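Local coordinates for protein OsmC family peroxiredoxin (Aquifex aeolicus, PDB 2EGT) that probably reduces peroxides by thiol chemistry, as a two-subunit member of the OsmC family of peroxiredoxins, at residues Glu9-Ala14 / Glu24-Glu29; Glu81-Lys86 / Pro118-Lys123. One frame throughout, in Å; residues are numbered along the deposited sequence.

Interaction 1 (Glu9-Ala14 / Glu24-Glu29); sequences ELSSEA and EITAGE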
loop_
_atom_site.group_PDB
_atom_site.type_symbol
_atom_site.label_atom_id
_atom_site.label_comp_id
_atom_site.label_asym_id
_atom_site.label_seq_id
_atom_site.Cartn_x
_atom_site.Cartn_y
_atom_site.Cartn_z
ATOM N N GLU A 9 -12.171 -6.125 -8.503
ATOM C CA GLU A 9 -13.574 -6.389 -8.798
ATOM C C GLU A 9 -14.204 -6.887 -7.503
ATOM O O GLU A 9 -13.541 -7.547 -6.703
ATOM C CB GLU A 9 -13.721 -7.449 -9.893
ATOM C CG GLU A 9 -13.080 -8.779 -9.573
ATOM C CD GLU A 9 -13.439 -9.844 -10.589
ATOM O OE1 GLU A 9 -13.470 -9.522 -11.795
ATOM O OE2 GLU A 9 -13.679 -11.002 -10.183
ATOM N N LEU A 10 -15.478 -6.574 -7.286
ATOM C CA LEU A 10 -16.145 -7.011 -6.064
ATOM C C LEU A 10 -16.210 -8.526 -5.930
ATOM O O LEU A 10 -16.503 -9.234 -6.896
ATOM C CB LEU A 10 -17.573 -6.456 -5.989
ATOM C CG LEU A 10 -17.803 -4.973 -5.685
ATOM C CD1 LEU A 10 -19.301 -4.686 -5.691
ATOM C CD2 LEU A 10 -17.198 -4.611 -4.335
ATOM N N SER A 11 -15.926 -9.015 -4.725
ATOM C CA SER A 11 -16.008 -10.437 -4.424
ATOM C C SER A 11 -17.179 -10.596 -3.444
ATOM O O SER A 11 -17.760 -11.671 -3.313
ATOM C CB SER A 11 -14.698 -10.940 -3.808
ATOM O OG SER A 11 -14.299 -10.140 -2.713
ATOM N N SER A 12 -17.509 -9.501 -2.761
ATOM C CA SER A 12 -18.627 -9.443 -1.819
ATOM C C SER A 12 -18.850 -7.968 -1.495
ATOM O O SER A 12 -18.139 -7.107 -2.017
ATOM C CB SER A 12 -18.335 -10.241 -0.535
ATOM O OG SER A 12 -17.273 -9.676 0.207
ATOM N N GLU A 13 -19.828 -7.667 -0.643
ATOM C CA GLU A 13 -20.120 -6.275 -0.298
ATOM C C GLU A 13 -18.885 -5.484 0.141
ATOM O O GLU A 13 -18.201 -5.861 1.092
ATOM C CB GLU A 13 -21.189 -6.210 0.801
ATOM C CG GLU A 13 -22.563 -6.716 0.365
ATOM C CD GLU A 13 -22.806 -8.175 0.709
ATOM O OE1 GLU A 13 -21.827 -8.936 0.875
ATOM O OE2 GLU A 13 -23.988 -8.567 0.800
ATOM N N ALA A 14 -18.611 -4.386 -0.565
ATOM C CA ALA A 14 -17.478 -3.517 -0.271
ATOM C C ALA A 14 -16.163 -4.277 -0.095
ATOM O O ALA A 14 -15.287 -3.853 0.663
ATOM C CB ALA A 14 -17.769 -2.694 0.979
ATOM N N GLU A 24 -3.258 -12.818 -6.456
ATOM C CA GLU A 24 -4.501 -12.154 -6.075
ATOM C C GLU A 24 -4.715 -12.192 -4.566
ATOM O O GLU A 24 -4.352 -13.162 -3.902
ATOM C CB GLU A 24 -5.703 -12.846 -6.718
ATOM C CG GLU A 24 -5.580 -13.169 -8.186
ATOM C CD GLU A 24 -6.841 -13.822 -8.721
ATOM O OE1 GLU A 24 -7.402 -14.687 -8.017
ATOM O OE2 GLU A 24 -7.268 -13.479 -9.844
ATOM N N ILE A 25 -5.304 -11.131 -4.027
ATOM C CA ILE A 25 -5.629 -11.086 -2.607
ATOM C C ILE A 25 -6.994 -10.424 -2.488
ATOM O O ILE A 25 -7.483 -9.811 -3.438
ATOM C CB ILE A 25 -4.614 -10.275 -1.768
ATOM C CG1 ILE A 25 -4.539 -8.834 -2.274
ATOM C CG2 ILE A 25 -3.250 -10.956 -1.790
ATOM C CD1 ILE A 25 -3.664 -7.936 -1.408
ATOM N N THR A 26 -7.618 -10.559 -1.329
ATOM C CA THR A 26 -8.922 -9.955 -1.123
ATOM C C THR A 26 -8.762 -8.781 -0.168
ATOM O O THR A 26 -8.232 -8.935 0.933
ATOM C CB THR A 26 -9.914 -10.989 -0.558
ATOM O OG1 THR A 26 -10.028 -12.079 -1.482
ATOM C CG2 THR A 26 -11.287 -10.365 -0.359
ATOM N N ALA A 27 -9.213 -7.606 -0.599
ATOM C CA ALA A 27 -9.097 -6.397 0.216
ATOM C C ALA A 27 -10.408 -5.621 0.288
ATOM O O ALA A 27 -11.154 -5.545 -0.690
ATOM C CB ALA A 27 -7.993 -5.495 -0.342
ATOM N N GLY A 28 -10.672 -5.032 1.452
ATOM C CA GLY A 28 -11.895 -4.278 1.634
ATOM C C GLY A 28 -12.506 -4.564 2.992
ATOM O O GLY A 28 -11.827 -5.058 3.888
ATOM N N GLU A 29 -13.793 -4.274 3.139
ATOM C CA GLU A 29 -14.484 -4.475 4.407
ATOM C C GLU A 29 -14.443 -5.908 4.923
ATOM O O GLU A 29 -14.304 -6.126 6.125
ATOM C CB GLU A 29 -15.936 -4.001 4.290
ATOM C CG GLU A 29 -16.073 -2.517 3.977
ATOM C CD GLU A 29 -15.669 -1.618 5.138
ATOM O OE1 GLU A 29 -14.531 -1.742 5.636
ATOM O OE2 GLU A 29 -16.494 -0.776 5.548
HETATM O O HOH W 1 -11.851 -11.912 -3.297
#
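Ala14 and Glu29 meet side chain to side chain just past the ends of strands 3-12 and 23-28, the two outer strands of the N-terminal three-stranded antiparallel sheet, with 15-20 between them. Ser11 and Ser12 form a classic beta bulge opposite Thr15 of that middle strand, and the chain turns a corner there before reaching Ala14. The Ala14 methyl points at Glu29 and lies 3.4 Å from its CG. In Glu29 this methylene stands beside the backbone N (chi1 -62°); the chain then bends at chi2 (-70°), which carries the carboxylate away from Ala14, and its OE2 is hydrogen-bonded to His52 NE2 of the second subunit. Tyr51 of that subunit also packs on Ala14. Beside this contact, Glu29 N donates to Ala14 O at 2.9 Å, close to straight at 160°. Gly28 CA approaches the same carbonyl oxygen at 3.6 Å as a CA-H...O contact; a CB on Gly28 would clash with this oxygen, and its backbone angles on their own already call for glycine. Nearer the sheet, Ser11 OG lies 3.8 Å from the Thr26 methyl CG2. A water bridges the two hydroxyls, 2.6 Å from Thr26 OG1 and, more weakly, 3.1 Å from Ser11 OG.

Interaction 2 (Glu81-Lys86 / Pro118-Lys123); sequences EEIEIK and PSTNLK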
loop_
_atom_site.group_PDB
_atom_site.type_symbol
_atom_site.label_atom_id
_atom_site.label_comp_id
_atom_site.label_asym_id
_atom_site.label_seq_id
_atom_site.Cartn_x
_atom_site.Cartn_y
_atom_site.Cartn_z
ATOM N N GLU A 81 -1.019 10.165 10.799
ATOM C CA GLU A 81 -0.326 11.404 11.150
ATOM C C GLU A 81 1.133 11.054 11.368
ATOM O O GLU A 81 2.021 11.898 11.249
ATOM C CB GLU A 81 -0.888 12.021 12.432
ATOM C CG GLU A 81 -2.288 12.569 12.299
ATOM C CD GLU A 81 -2.687 13.411 13.495
ATOM O OE1 GLU A 81 -2.569 12.917 14.638
ATOM O OE2 GLU A 81 -3.117 14.565 13.291
ATOM N N GLU A 82 1.377 9.795 11.709
ATOM C CA GLU A 82 2.737 9.338 11.908
ATOM C C GLU A 82 2.837 7.828 11.804
ATOM O O GLU A 82 1.888 7.100 12.105
ATOM C CB GLU A 82 3.279 9.811 13.255
ATOM C CG GLU A 82 2.578 9.247 14.463
ATOM C CD GLU A 82 3.195 9.756 15.749
ATOM O OE1 GLU A 82 3.147 10.983 15.978
ATOM O OE2 GLU A 82 3.736 8.933 16.523
ATOM N N ILE A 83 3.998 7.370 11.363
ATOM C CA ILE A 83 4.246 5.953 11.205
ATOM C C ILE A 83 5.570 5.621 11.876
ATOM O O ILE A 83 6.600 6.231 11.575
ATOM C CB ILE A 83 4.337 5.568 9.713
ATOM C CG1 ILE A 83 3.055 5.982 8.983
ATOM C CG2 ILE A 83 4.553 4.068 9.573
ATOM C CD1 ILE A 83 3.102 5.734 7.478
ATOM N N GLU A 84 5.535 4.668 12.798
ATOM C CA GLU A 84 6.741 4.245 13.489
ATOM C C GLU A 84 7.211 2.969 12.811
ATOM O O GLU A 84 6.422 2.040 12.613
ATOM C CB GLU A 84 6.452 3.955 14.963
ATOM C CG GLU A 84 7.685 3.498 15.733
ATOM C CD GLU A 84 7.365 3.016 17.137
ATOM O OE1 GLU A 84 6.640 2.005 17.270
ATOM O OE2 GLU A 84 7.840 3.646 18.106
ATOM N N ILE A 85 8.488 2.927 12.452
ATOM C CA ILE A 85 9.042 1.753 11.800
ATOM C C ILE A 85 10.277 1.290 12.550
ATOM O O ILE A 85 11.237 2.049 12.708
ATOM C CB ILE A 85 9.451 2.044 10.335
ATOM C CG1 ILE A 85 8.294 2.704 9.584
ATOM C CG2 ILE A 85 9.846 0.745 9.645
ATOM C CD1 ILE A 85 8.617 3.051 8.131
ATOM N N LYS A 86 10.258 0.049 13.023
ATOM C CA LYS A 86 11.407 -0.485 13.738
ATOM C C LYS A 86 11.999 -1.662 12.966
ATOM O O LYS A 86 11.304 -2.638 12.679
ATOM C CB LYS A 86 10.999 -0.923 15.149
ATOM C CG LYS A 86 12.181 -1.238 16.058
ATOM C CD LYS A 86 11.922 -0.751 17.483
ATOM C CE LYS A 86 13.209 -0.685 18.301
ATOM N NZ LYS A 86 13.001 -0.036 19.635
ATOM N N PRO A 118 5.861 13.024 2.559
ATOM C CA PRO A 118 5.374 14.406 2.602
ATOM C C PRO A 118 4.099 14.591 3.417
ATOM O O PRO A 118 3.784 15.700 3.836
ATOM C CB PRO A 118 5.152 14.739 1.128
ATOM C CG PRO A 118 6.164 13.881 0.431
ATOM C CD PRO A 118 6.027 12.576 1.164
ATOM N N SER A 119 3.369 13.506 3.648
ATOM C CA SER A 119 2.112 13.596 4.381
ATOM C C SER A 119 2.135 13.042 5.801
ATOM O O SER A 119 1.136 13.127 6.512
ATOM C CB SER A 119 1.016 12.877 3.595
ATOM O OG SER A 119 1.051 13.249 2.231
ATOM N N THR A 120 3.259 12.482 6.226
ATOM C CA THR A 120 3.316 11.907 7.561
ATOM C C THR A 120 4.644 12.127 8.273
ATOM O O THR A 120 5.642 12.492 7.659
ATOM C CB THR A 120 3.029 10.388 7.499
ATOM O OG1 THR A 120 2.922 9.859 8.827
ATOM C CG2 THR A 120 4.148 9.668 6.759
ATOM N N ASN A 121 4.636 11.912 9.584
ATOM C CA ASN A 121 5.836 12.052 10.397
ATOM C C ASN A 121 6.374 10.651 10.638
ATOM O O ASN A 121 5.726 9.834 11.289
ATOM C CB ASN A 121 5.498 12.718 11.734
ATOM C CG ASN A 121 5.168 14.196 11.585
ATOM O OD1 ASN A 121 4.386 14.749 12.358
ATOM N ND2 ASN A 121 5.775 14.842 10.596
ATOM N N LEU A 122 7.553 10.370 10.101
ATOM C CA LEU A 122 8.155 9.057 10.266
ATOM C C LEU A 122 9.078 9.008 11.471
ATOM O O LEU A 122 9.866 9.924 11.704
ATOM C CB LEU A 122 8.949 8.672 9.019
ATOM C CG LEU A 122 8.182 8.543 7.704
ATOM C CD1 LEU A 122 9.162 8.217 6.589
ATOM C CD2 LEU A 122 7.121 7.455 7.826
ATOM N N LYS A 123 8.969 7.925 12.229
ATOM C CA LYS A 123 9.795 7.713 13.407
ATOM C C LYS A 123 10.460 6.358 13.214
ATOM O O LYS A 123 9.864 5.306 13.447
ATOM C CB LYS A 123 8.914 7.771 14.656
ATOM C CG LYS A 123 8.255 9.150 14.771
ATOM C CD LYS A 123 7.228 9.267 15.877
ATOM C CE LYS A 123 6.643 10.680 15.880
ATOM N NZ LYS A 123 5.605 10.877 16.933
HETATM O O HOH W 2 2.866 13.309 14.687
#
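Glu82 CG lies between its backbone N and carbonyl carbon (chi1 65°), whereas Lys123 CG sits beside its backbone N (chi1 -61°); both chains then run extended, cross obliquely and meet in a salt bridge. Lys123 NZ lies above the carboxylate plane and donates to both oxygens, at 2.6 Å from Glu82 OE1 and 2.7 Å from Glu82 OE2. A water donates to Glu82 OE1 and to Asn121 OD1, joining the polar side chains of this face. With an alanine in place of Glu82, the Lys123 ammonium would probably lose its carboxylate mate and the water one of its acceptors. The backbones of the two strands pair in parallel, with Ile83 N donating to Asn121 O (3.0 Å) and Lys123 N to Ile83 O (3.0 Å). On the other face Leu122 CD2 touches Ile83 CB at 3.9 Å. Thr120 OG1 comes 3.1 Å from Glu82 CA, yet its hydrogen-bond partner is Tyr80 O. Strands 80-90 and 121-130 are joined through helices 95-109 and 111-116 in a beta-alpha-beta crossover; strand 60-72 flanks 80-90 on its other edge, helix 34-56 packs on Ile83 and Ile85, and Met115 of the second subunit reaches Ile83 and Thr120.

How the interactions relate
The two contacts belong to different sheets, their centres about 28 Å apart and their nearest atoms about 18 Å. Interaction 1 lies toward the periphery, about 22 Å from the chain centre, and joins the chain just past the ends of two strands that are not neighbours in their sheet; its chemistry is one backbone bond with a CA-H...O contact beside it, a methyl-methylene touch and a bridging water. Interaction 2, about 12 Å from that centre, zips adjacent parallel strands with regular backbone bonding, and its two faces differ: apolar against helix 34-56, polar and charged, and largely exposed, on the other. That helix also packs on Ile25 and Ala27, so it adjoins both sites. Each contact reaches the second subunit, through Glu29 in one and Ser119 in the other.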